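PDB 3SUJ: cerato-platanin 1 from Moniliophthora perniciosa, which is a secreted member of the cerato-platanin family with a double-psi beta-barrel fold and probably binds metal ions, its precise role being unsettled. Local coordinates for residues Ala2-Asn13 with Arg104-Arg116. Residues are numbered along the deposited sequence; the frame is centred on the assembly and turned at random. Where two conformers were deposited one is given.
Sequences AVKLSYDEAYDN and RAEELGTVNVDVR. With NA (sodium ion), chain H.
Val3 and Val113 form a hydrogen-bonded antiparallel pair in which each backbone N donates to the other's O: Val3 N to Val113 O at 2.9 Å, Val113 N to Val3 O at 2.8 Å. Leu5 and Val111 repeat this two-way bonding, and Lys4 faces Asn112 between them as a non-hydrogen-bonded pair. The Asn112 and Thr110 CA atoms add CA-H...O contacts to the Val3 and Leu5 carbonyls. Where the ladder ends, Thr110 OG1 donates to Ser6 OG at 2.8 Å, and a water continues the link, accepting from Tyr7 N and donating to Gly109 O. Gly109, with positive phi, turns the chain from helix 105-108 toward the strand.

The apolar face carries Val3, Leu5, Val111 and Val113. In one of its two conformers, Val3 has CG2 set between its backbone N and carbonyl carbon (chi1 -68°), where it touches Val113 CG2 at 3.7 Å and also reaches Val115 CG1. Leu5 CB touches both Val113 CG1 and Val111 CG2. On the other face, Lys4 runs alongside Asn112 and lays CB against Thr110 CG2.

Tyr7 leans over the helix: Ala105 CB makes an off-centre CH-pi contact, 4.3 Å from the ring centroid, while Tyr7 OH lies 3.4 Å from Glu106 CB. An alanine at Tyr7 is likely to deprive Ala105 and the Glu106 stem of this cover, opening a gap between strand and helix. Beyond the ring, the Glu106 carboxylate meets a modelled sodium ion with both oxygens, and three waters also coordinate it; the OE1 distance of 2.0 Å is unusually short for sodium, so the ion's identity is doubtful.

In the double-psi barrel, strand 3-7 lies between strand 90-92, whose Phe90 touches Val3 and Leu5, and strand 111-118, which strand 63-68 borders in turn; helix 94-101 packs against Leu5, Tyr7 and Ala105.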
ATOM      1  N   ALA A   2      14.614   8.181   2.618  1.00 20.60           N
ATOM      2  CA  ALA A   2      13.512   7.696   1.724  1.00 18.42           C
ATOM      3  C   ALA A   2      13.566   6.161   1.511  1.00 16.39           C
ATOM      4  O   ALA A   2      14.514   5.415   1.904  1.00 20.10           O
ATOM      5  CB  ALA A   2      13.634   8.423   0.392  1.00 21.32           C
ATOM      6  N   VAL A   3      12.467   5.702   0.938  1.00 12.24           N
ATOM      7  CA  VAL A   3      12.353   4.282   0.624  0.50 10.59           C
ATOM      8  C   VAL A   3      11.740   4.162  -0.728  1.00  9.91           C
ATOM      9  O   VAL A   3      11.221   5.102  -1.309  1.00 11.06           O
ATOM     10  CB  VAL A   3      11.424   3.531   1.604  0.50 11.17           C
ATOM     11  CG1 VAL A   3      12.076   3.469   3.026  0.50 14.77           C
ATOM     12  CG2 VAL A   3       9.990   4.186   1.519  0.50 10.74           C
ATOM     13  N   LYS A   4      11.883   2.982  -1.272  1.00  8.17           N
ATOM     14  CA  LYS A   4      11.352   2.698  -2.598  1.00  9.80           C
ATOM     15  C   LYS A   4       9.886   2.422  -2.618  1.00  8.69           C
ATOM     16  O   LYS A   4       9.359   1.727  -1.720  1.00 11.02           O
ATOM     17  CB  LYS A   4      12.060   1.468  -3.163  1.00 11.51           C
ATOM     18  CG  LYS A   4      13.520   1.724  -3.473  1.00 15.14           C
ATOM     19  CD  LYS A   4      14.122   0.429  -4.093  1.00 18.89           C
ATOM     20  CE  LYS A   4      15.594   0.515  -3.927  1.00 28.06           C
ATOM     21  NZ  LYS A   4      16.407   0.386  -5.169  1.00 28.74           N
ATOM     22  N   LEU A   5       9.218   2.899  -3.635  1.00  7.64           N
ATOM     23  CA  LEU A   5       7.831   2.584  -3.926  1.00  8.12           C
ATOM     24  C   LEU A   5       7.735   2.041  -5.368  1.00  7.59           C
ATOM     25  O   LEU A   5       8.121   2.734  -6.309  1.00  8.54           O
ATOM     26  CB  LEU A   5       6.932   3.818  -3.763  1.00  8.23           C
ATOM     27  CG  LEU A   5       5.495   3.546  -4.213  1.00 10.27           C
ATOM     28  CD1 LEU A   5       4.758   2.590  -3.353  1.00  9.78           C
ATOM     29  CD2 LEU A   5       4.732   4.830  -4.296  1.00 14.28           C
ATOM     30  N   SER A   6       7.125   0.882  -5.471  1.00  7.22           N
ATOM     31  CA  SER A   6       6.843   0.214  -6.766  1.00  8.54           C
ATOM     32  C   SER A   6       5.377  -0.009  -6.850  1.00  8.07           C
ATOM     33  O   SER A   6       4.634   0.350  -5.904  1.00  7.80           O
ATOM     34  CB  SER A   6       7.553  -1.115  -6.810  1.00  9.82           C
ATOM     35  OG  SER A   6       8.980  -0.831  -6.728  1.00 11.92           O
ATOM     36  N   TYR A   7       4.892  -0.602  -7.941  1.00  7.96           N
ATOM     37  CA  TYR A   7       3.462  -0.903  -8.021  1.00  7.93           C
ATOM     38  C   TYR A   7       3.248  -2.334  -8.484  1.00  7.65           C
ATOM     39  O   TYR A   7       4.164  -2.950  -9.081  1.00  8.55           O
ATOM     40  CB  TYR A   7       2.710   0.063  -8.880  1.00  9.46           C
ATOM     41  CG  TYR A   7       2.846  -0.068 -10.345  1.00  9.09           C
ATOM     42  CD1 TYR A   7       3.857   0.581 -10.992  1.00 12.38           C
ATOM     43  CD2 TYR A   7       1.918  -0.817 -11.077  1.00  7.57           C
ATOM     44  CE1 TYR A   7       4.003   0.447 -12.361  1.00 14.12           C
ATOM     45  CE2 TYR A   7       2.007  -0.945 -12.439  1.00 10.31           C
ATOM     46  CZ  TYR A   7       3.038  -0.324 -13.082  1.00 13.94           C
ATOM     47  OH  TYR A   7       3.207  -0.361 -14.503  1.00 18.21           O
ATOM     48  N   ASP A   8       2.061  -2.838  -8.263  1.00  8.06           N
ATOM     49  CA  ASP A   8       1.691  -4.163  -8.802  1.00  8.53           C
ATOM     50  C   ASP A   8       0.211  -4.096  -9.005  1.00  9.23           C
ATOM     51  O   ASP A   8      -0.550  -3.837  -8.082  1.00  8.93           O
ATOM     52  CB  ASP A   8       2.025  -5.288  -7.826  1.00  9.52           C
ATOM     53  CG  ASP A   8       1.996  -6.627  -8.482  1.00 12.50           C
ATOM     54  OD1 ASP A   8       0.964  -7.009  -9.018  1.00 11.28           O
ATOM     55  OD2 ASP A   8       3.111  -7.281  -8.588  1.00 20.14           O
ATOM     56  N   GLU A   9      -0.246  -4.362 -10.246  1.00  9.07           N
ATOM     57  CA  GLU A   9      -1.681  -4.349 -10.597  1.00 10.42           C
ATOM     58  C   GLU A   9      -2.480  -5.398  -9.948  1.00  8.74           C
ATOM     59  O   GLU A   9      -3.700  -5.274  -9.952  1.00  9.95           O
ATOM     60  CB  GLU A   9      -1.844  -4.372 -12.133  1.00 11.70           C
ATOM     61  CG  GLU A   9      -1.326  -3.108 -12.720  1.00 14.30           C
ATOM     62  CD  GLU A   9      -1.673  -2.921 -14.217  1.00 22.49           C
ATOM     63  OE1 GLU A   9      -2.774  -2.508 -14.460  1.00 23.93           O
ATOM     64  OE2 GLU A   9      -0.787  -3.048 -15.058  1.00 25.62           O
ATOM     65  N   ALA A  10      -1.866  -6.362  -9.284  1.00  8.65           N
ATOM     66  CA  ALA A  10      -2.644  -7.257  -8.465  1.00  9.60           C
ATOM     67  C   ALA A  10      -3.474  -6.491  -7.450  1.00  9.36           C
ATOM     68  O   ALA A  10      -4.554  -6.881  -7.101  1.00 10.22           O
ATOM     69  CB  ALA A  10      -1.801  -8.280  -7.777  1.00 11.28           C
ATOM     70  N   TYR A  11      -2.931  -5.368  -6.932  1.00  8.59           N
ATOM     71  CA  TYR A  11      -3.632  -4.616  -5.848  1.00  8.74           C
ATOM     72  C   TYR A  11      -4.762  -3.788  -6.411  1.00  9.65           C
ATOM     73  O   TYR A  11      -5.547  -3.242  -5.643  1.00 10.25           O
ATOM     74  CB  TYR A  11      -2.623  -3.798  -5.036  1.00  8.61           C
ATOM     75  CG  TYR A  11      -1.510  -4.619  -4.362  1.00  6.64           C
ATOM     76  CD1 TYR A  11      -1.845  -5.650  -3.409  1.00  6.81           C
ATOM     77  CD2 TYR A  11      -0.205  -4.353  -4.590  1.00  2.00           C
ATOM     78  CE1 TYR A  11      -0.928  -6.378  -2.781  1.00  2.00           C
ATOM     79  CE2 TYR A  11       0.717  -5.049  -3.941  1.00  7.26           C
ATOM     80  CZ  TYR A  11       0.349  -6.100  -3.052  1.00  8.04           C
ATOM     81  OH  TYR A  11       1.441  -6.737  -2.451  1.00 10.85           O
ATOM     82  N   ASP A  12      -4.903  -3.688  -7.730  1.00  9.38           N
ATOM     83  CA  ASP A  12      -6.011  -2.971  -8.318  1.00  9.64           C
ATOM     84  C   ASP A  12      -7.303  -3.773  -8.476  1.00  9.80           C
ATOM     85  O   ASP A  12      -8.336  -3.191  -8.864  1.00 11.09           O
ATOM     86  CB  ASP A  12      -5.571  -2.473  -9.681  1.00 11.29           C
ATOM     87  CG  ASP A  12      -4.483  -1.432  -9.549  1.00 10.27           C
ATOM     88  OD1 ASP A  12      -4.753  -0.211  -9.557  1.00 13.71           O
ATOM     89  OD2 ASP A  12      -3.318  -1.783  -9.484  1.00 12.79           O
ATOM     90  N   ASN A  13      -7.249  -5.066  -8.222  1.00 10.03           N
ATOM     91  CA  ASN A  13      -8.437  -5.942  -8.366  1.00 10.48           C
ATOM     92  C   ASN A  13      -9.213  -5.950  -7.044  1.00 11.23           C
ATOM     93  O   ASN A  13      -8.799  -6.576  -6.105  1.00  9.90           O
ATOM     94  CB  ASN A  13      -7.982  -7.356  -8.701  1.00 10.66           C
ATOM     95  CG  ASN A  13      -9.150  -8.233  -9.072  1.00 11.37           C
ATOM     96  OD1 ASN A  13     -10.313  -7.887  -8.771  1.00 12.85           O
ATOM     97  ND2 ASN A  13      -8.871  -9.390  -9.656  1.00 11.83           N
ATOM     98  N   ARG A 104       2.332   8.542 -13.822  1.00 11.47           N
ATOM     99  CA  ARG A 104       3.622   8.095 -14.329  1.00 10.89           C
ATOM    100  C   ARG A 104       4.079   6.797 -13.673  1.00  9.14           C
ATOM    101  O   ARG A 104       5.293   6.510 -13.713  1.00 10.46           O
ATOM    102  CB  ARG A 104       4.645   9.198 -14.085  1.00 13.25           C
ATOM    103  CG  ARG A 104       4.302  10.476 -14.822  1.00 14.11           C
ATOM    104  CD  ARG A 104       5.282  11.580 -14.498  1.00 20.99           C
ATOM    105  NE  ARG A 104       6.476  11.254 -15.226  1.00 19.02           N
ATOM    106  CZ  ARG A 104       7.698  11.675 -14.888  1.00 22.34           C
ATOM    107  NH1 ARG A 104       7.842  12.421 -13.828  1.00 23.54           N
ATOM    108  NH2 ARG A 104       8.721  11.309 -15.651  1.00 23.68           N
ATOM    109  N   ALA A 105       3.188   5.996 -13.173  1.00  8.86           N
ATOM    110  CA  ALA A 105       3.602   4.772 -12.458  1.00  9.52           C
ATOM    111  C   ALA A 105       4.398   3.814 -13.385  1.00 10.24           C
ATOM    112  O   ALA A 105       5.478   3.393 -13.089  1.00 10.04           O
ATOM    113  CB  ALA A 105       2.434   4.056 -11.935  1.00 10.37           C
ATOM    114  N   GLU A 106       3.812   3.388 -14.455  1.00  8.96           N
ATOM    115  CA  GLU A 106       4.456   2.571 -15.480  1.00 10.12           C
ATOM    116  C   GLU A 106       5.715   3.174 -16.041  1.00  9.99           C
ATOM    117  O   GLU A 106       6.767   2.490 -16.117  1.00 10.95           O
ATOM    118  CB  GLU A 106       3.448   2.250 -16.600  1.00 13.17           C
ATOM    119  CG  GLU A 106       3.902   1.219 -17.652  1.00 18.52           C
ATOM    120  CD  GLU A 106       2.723   0.746 -18.565  1.00 21.24           C
ATOM    121  OE1 GLU A 106       1.557   1.272 -18.559  1.00 25.77           O
ATOM    122  OE2 GLU A 106       2.944  -0.237 -19.283  1.00 27.84           O
ATOM    123  N   GLU A 107       5.724   4.446 -16.382  1.00  9.94           N
ATOM    124  CA  GLU A 107       6.919   5.054 -16.856  1.00 11.27           C
ATOM    125  C   GLU A 107       8.077   5.006 -15.878  1.00 10.12           C
ATOM    126  O   GLU A 107       9.198   4.604 -16.182  1.00 11.82           O
ATOM    127  CB  GLU A 107       6.578   6.518 -17.229  1.00 13.99           C
ATOM    128  CG  GLU A 107       7.774   7.289 -17.536  1.00 16.42           C
ATOM    129  CD  GLU A 107       7.593   8.802 -17.426  1.00 22.81           C
ATOM    130  OE1 GLU A 107       6.448   9.311 -17.313  1.00 22.20           O
ATOM    131  OE2 GLU A 107       8.615   9.496 -17.463  1.00 27.44           O
ATOM    132  N   LEU A 108       7.844   5.337 -14.608  1.00 10.27           N
ATOM    133  CA  LEU A 108       8.893   5.379 -13.593  1.00  9.80           C
ATOM    134  C   LEU A 108       9.239   4.007 -13.034  1.00  9.58           C
ATOM    135  O   LEU A 108      10.397   3.732 -12.767  1.00  9.75           O
ATOM    136  CB  LEU A 108       8.486   6.363 -12.467  1.00 10.39           C
ATOM    137  CG  LEU A 108       8.364   7.819 -12.961  1.00 11.66           C
ATOM    138  CD1 LEU A 108       7.715   8.764 -11.928  1.00 15.30           C
ATOM    139  CD2 LEU A 108       9.717   8.320 -13.433  1.00 18.28           C
ATOM    140  N   GLY A 109       8.216   3.219 -12.823  1.00  8.88           N
ATOM    141  CA  GLY A 109       8.409   1.862 -12.309  1.00  9.65           C
ATOM    142  C   GLY A 109       8.559   1.826 -10.786  1.00  9.16           C
ATOM    143  O   GLY A 109       7.748   1.277 -10.072  1.00  9.33           O
ATOM    144  N   THR A 110       9.642   2.449 -10.333  1.00  9.85           N
ATOM    145  CA  THR A 110      10.011   2.559  -8.859  1.00  9.07           C
ATOM    146  C   THR A 110      10.451   3.987  -8.570  1.00 11.04           C
ATOM    147  O   THR A 110      11.200   4.541  -9.410  1.00 12.39           O
ATOM    148  CB  THR A 110      11.103   1.575  -8.515  1.00  9.22           C
ATOM    149  OG1 THR A 110      10.588   0.238  -8.752  1.00  9.84           O
ATOM    150  CG2 THR A 110      11.534   1.690  -7.048  1.00 11.06           C
ATOM    151  N   VAL A 111       9.959   4.612  -7.517  1.00 10.52           N
ATOM    152  CA  VAL A 111      10.351   5.998  -7.139  1.00 10.92           C
ATOM    153  C   VAL A 111      10.769   5.958  -5.704  1.00 10.08           C
ATOM    154  O   VAL A 111      10.439   5.051  -4.963  1.00 11.86           O
ATOM    155  CB  VAL A 111       9.257   6.981  -7.301  1.00 10.95           C
ATOM    156  CG1 VAL A 111       8.857   7.171  -8.763  1.00 13.70           C
ATOM    157  CG2 VAL A 111       8.068   6.692  -6.466  1.00 13.14           C
ATOM    158  N   ASN A 112      11.515   6.934  -5.297  1.00  9.87           N
ATOM    159  CA  ASN A 112      11.797   7.149  -3.845  1.00 10.67           C
ATOM    160  C   ASN A 112      10.770   8.044  -3.234  1.00  9.73           C
ATOM    161  O   ASN A 112      10.363   9.008  -3.865  1.00 12.08           O
ATOM    162  CB  ASN A 112      13.210   7.748  -3.681  1.00 13.30           C
ATOM    163  CG  ASN A 112      14.284   6.786  -4.156  1.00 15.70           C
ATOM    164  OD1 ASN A 112      14.181   5.558  -4.031  1.00 18.29           O
ATOM    165  ND2 ASN A 112      15.325   7.343  -4.719  1.00 25.01           N
ATOM    166  N   VAL A 113      10.305   7.646  -2.072  1.00  9.92           N
ATOM    167  CA  VAL A 113       9.316   8.419  -1.297  1.00 10.68           C
ATOM    168  C   VAL A 113       9.773   8.596   0.134  1.00 10.62           C
ATOM    169  O   VAL A 113      10.535   7.798   0.662  1.00 11.25           O
ATOM    170  CB  VAL A 113       7.932   7.712  -1.309  1.00 10.85           C
ATOM    171  CG1 VAL A 113       7.330   7.667  -2.720  1.00 13.04           C
ATOM    172  CG2 VAL A 113       8.019   6.338  -0.710  1.00 11.63           C
ATOM    173  N   ASP A 114       9.221   9.627   0.761  1.00  9.71           N
ATOM    174  CA  ASP A 114       9.310   9.666   2.268  1.00 10.65           C
ATOM    175  C   ASP A 114       8.162   8.925   2.857  1.00  9.44           C
ATOM    176  O   ASP A 114       7.073   8.994   2.333  1.00 11.87           O
ATOM    177  CB  ASP A 114       9.255  11.155   2.726  1.00 14.25           C
ATOM    178  CG  ASP A 114      10.572  11.753   2.643  1.00 23.13           C
ATOM    179  OD1 ASP A 114      11.386  11.443   3.538  1.00 31.29           O
ATOM    180  OD2 ASP A 114      10.833  12.453   1.671  1.00 31.43           O
ATOM    181  N   VAL A 115       8.334   8.205   3.943  1.00  9.86           N
ATOM    182  CA  VAL A 115       7.310   7.394   4.562  1.00  9.91           C
ATOM    183  C   VAL A 115       7.164   7.782   6.019  1.00  9.46           C
ATOM    184  O   VAL A 115       8.222   7.889   6.734  1.00 11.84           O
ATOM    185  CB  VAL A 115       7.643   5.919   4.403  1.00 12.39           C
ATOM    186  CG1 VAL A 115       9.016   5.557   4.883  1.00 14.72           C
ATOM    187  CG2 VAL A 115       6.595   5.038   5.110  1.00 13.95           C
ATOM    188  N   ARG A 116       5.930   7.840   6.491  1.00 10.21           N
ATOM    189  CA  ARG A 116       5.664   7.947   7.904  1.00 11.64           C
ATOM    190  C   ARG A 116       4.484   7.057   8.175  1.00 11.71           C
ATOM    191  O   ARG A 116       3.489   7.125   7.410  1.00 12.39           O
ATOM    192  CB  ARG A 116       5.260   9.408   8.099  1.00 15.05           C
ATOM    193  CG  ARG A 116       5.189  10.077   9.411  1.00 23.18           C
ATOM    194  CD  ARG A 116       5.716  11.418   8.852  0.50 18.49           C
ATOM    195  NE  ARG A 116       6.828  11.943   9.562  0.50 13.86           N
ATOM    196  CZ  ARG A 116       6.691  13.042  10.267  0.50 12.76           C
ATOM    197  NH1 ARG A 116       5.506  13.654  10.297  0.50 11.56           N
ATOM    198  NH2 ARG A 116       7.670  13.404  10.992  0.50 10.08           N
TER
HETATM  199 NA    NA H 207       0.453   0.373 -19.989  1.00 16.27          NA
HETATM  200  O   HOH W   1       6.789  -1.223 -10.183  1.00 12.42           O
HETATM  201  O   HOH W   2       1.911  -1.082 -21.048  1.00 25.77           O
HETATM  202  O   HOH W   3      -1.471   0.963 -19.622  1.00 33.63           O
HETATM  203  O   HOH W   4       0.736   1.659 -21.368  1.00 38.89           O